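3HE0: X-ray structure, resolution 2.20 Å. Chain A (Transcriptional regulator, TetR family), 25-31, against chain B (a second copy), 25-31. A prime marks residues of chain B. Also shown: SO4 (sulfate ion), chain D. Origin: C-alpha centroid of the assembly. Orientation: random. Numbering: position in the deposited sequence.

Chain A (25-31) AESGFQG
Chain B 25-31: AESGFQG

Where a helix ends, its last carbonyls lack partners within the helix, and a glutamine from a neighbouring chain can reach them. The contact between two copies of this TetR-family regulator is a worked example. Each stretch enters as the end of a helix, breaks at a glycine, and places its glutamine against the helix end of the other copy. The register is reciprocal: the CA atoms of Ser27 and Gln30′ lie 6.8 Å apart, those of Gln30 and Ser27′ 7.5 Å. Only 189 Å² is buried, both sides summed, much of it on the two glutamines.

Along chain A, Ala25 is helical (phi/psi -53/-47) and points away from the partner. Glu26 (-64/-57; chi1 m, chi2 t) contributes backbone, its O lying 3.3 Å from Gln30′ OE1, while its carboxylate leads away; the Gln30′ amide (residue -85/-22; chi1 -42°, chi2 -154°, chi3 -130°) is probably turned over in the model. Ser27 (-136/26), with chi1 at 30°, between wells, brings its CA and CB up to the end of the Gln30′ side chain.

Gly28 then turns the chain with positive phi (74/167; Gly28′ 69/-171), a conformation that favours glycine; a CB here would also clash with sulfate O2. Phe29 (-56/-55; chi1 m, chi2 -90°) makes no contact with the other stretch, the edge of its ring near sulfate O3.

Gln30 (-64/-27) points toward chain B. With chi1 m, chi2 t and chi3 60°, Gln30 NE2 donates to Glu26′ O in a nearly straight 2.7 Å hydrogen bond; Gln30 OE1 lies 3.9 Å from Ser27′ OG. Gln30 N donates to sulfate O2 at 3.2 Å. Gly31 (-71/-22) makes no contact across; a CB would clash with Ser27 O.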

# COMPACT_ATOMS: atom_id res chain seq x y z
N ALA A 25 7.80 6.22 12.69
CA ALA A 25 6.41 5.77 12.68
C ALA A 25 5.54 6.96 13.01
O ALA A 25 4.58 7.22 12.30
CB ALA A 25 6.15 4.62 13.67
N GLU A 26 5.91 7.71 14.04
CA GLU A 26 5.08 8.82 14.51
C GLU A 26 4.95 9.91 13.47
O GLU A 26 3.84 10.27 13.09
CB GLU A 26 5.65 9.47 15.76
CG GLU A 26 5.26 8.78 17.03
CD GLU A 26 6.06 9.24 18.23
OE1 GLU A 26 6.74 10.29 18.18
OE2 GLU A 26 6.01 8.52 19.23
N SER A 27 6.09 10.44 13.05
CA SER A 27 6.13 11.68 12.27
C SER A 27 7.10 11.63 11.07
O SER A 27 7.60 12.66 10.61
CB SER A 27 6.39 12.87 13.21
OG SER A 27 7.17 12.49 14.34
N GLY A 28 7.35 10.42 10.55
CA GLY A 28 8.05 10.23 9.26
C GLY A 28 9.57 10.46 9.16
O GLY A 28 10.19 11.07 10.05
N PHE A 29 10.12 9.99 8.04
CA PHE A 29 11.57 10.08 7.72
C PHE A 29 12.15 11.51 7.73
O PHE A 29 13.13 11.77 8.44
CB PHE A 29 11.86 9.42 6.35
CG PHE A 29 11.75 7.91 6.36
CD1 PHE A 29 12.87 7.12 6.66
CD2 PHE A 29 10.56 7.27 6.07
CE1 PHE A 29 12.78 5.73 6.67
CE2 PHE A 29 10.48 5.87 6.09
CZ PHE A 29 11.58 5.11 6.39
N GLN A 30 11.55 12.42 6.97
CA GLN A 30 12.07 13.80 6.84
C GLN A 30 12.05 14.60 8.16
O GLN A 30 12.85 15.53 8.36
CB GLN A 30 11.28 14.58 5.76
CG GLN A 30 11.43 14.06 4.33
CD GLN A 30 10.49 14.77 3.36
OE1 GLN A 30 10.55 15.99 3.19
NE2 GLN A 30 9.62 14.00 2.72
N GLY A 31 11.12 14.25 9.04
CA GLY A 31 10.97 14.94 10.31
C GLY A 31 12.09 14.68 11.29
O GLY A 31 12.31 15.50 12.18
N ALA B 25 2.43 15.94 -1.29
CA ALA B 25 3.16 14.95 -2.09
C ALA B 25 4.61 14.87 -1.62
O ALA B 25 5.18 13.79 -1.55
CB ALA B 25 3.11 15.29 -3.56
N GLU B 26 5.19 16.02 -1.29
CA GLU B 26 6.57 16.07 -0.78
C GLU B 26 6.72 15.60 0.69
O GLU B 26 7.67 14.89 1.01
CB GLU B 26 7.11 17.50 -0.89
CG GLU B 26 7.15 18.08 -2.30
CD GLU B 26 7.27 19.61 -2.33
OE1 GLU B 26 7.33 20.26 -1.25
OE2 GLU B 26 7.31 20.18 -3.44
N SER B 27 5.79 16.00 1.57
CA SER B 27 5.99 15.91 3.02
C SER B 27 4.82 15.32 3.83
O SER B 27 4.87 15.31 5.05
CB SER B 27 6.29 17.30 3.57
OG SER B 27 7.27 17.97 2.80
N GLY B 28 3.78 14.85 3.16
CA GLY B 28 2.60 14.32 3.85
C GLY B 28 1.82 15.41 4.56
O GLY B 28 2.11 16.59 4.38
N PHE B 29 0.83 15.02 5.37
CA PHE B 29 0.02 15.98 6.16
C PHE B 29 0.80 16.63 7.29
O PHE B 29 0.34 17.64 7.86
CB PHE B 29 -1.17 15.29 6.81
CG PHE B 29 -2.17 14.74 5.84
CD1 PHE B 29 -2.45 15.41 4.65
CD2 PHE B 29 -2.86 13.56 6.13
CE1 PHE B 29 -3.37 14.91 3.75
CE2 PHE B 29 -3.80 13.05 5.23
CZ PHE B 29 -4.05 13.73 4.04
N GLN B 30 1.94 16.05 7.63
CA GLN B 30 2.76 16.49 8.77
C GLN B 30 3.68 17.65 8.36
O GLN B 30 4.14 18.43 9.20
CB GLN B 30 3.55 15.30 9.33
CG GLN B 30 2.71 14.01 9.41
CD GLN B 30 3.18 13.04 10.47
OE1 GLN B 30 3.38 11.86 10.20
NE2 GLN B 30 3.35 13.53 11.70
N GLY B 31 3.95 17.76 7.05
CA GLY B 31 4.63 18.92 6.48
C GLY B 31 3.67 19.99 5.97
O GLY B 31 4.11 21.02 5.47
S SO4 D . 8.25 11.24 5.17
O1 SO4 D . 9.58 11.10 4.59
O2 SO4 D . 8.39 11.83 6.50
O3 SO4 D . 7.61 9.93 5.22
O4 SO4 D . 7.47 12.18 4.37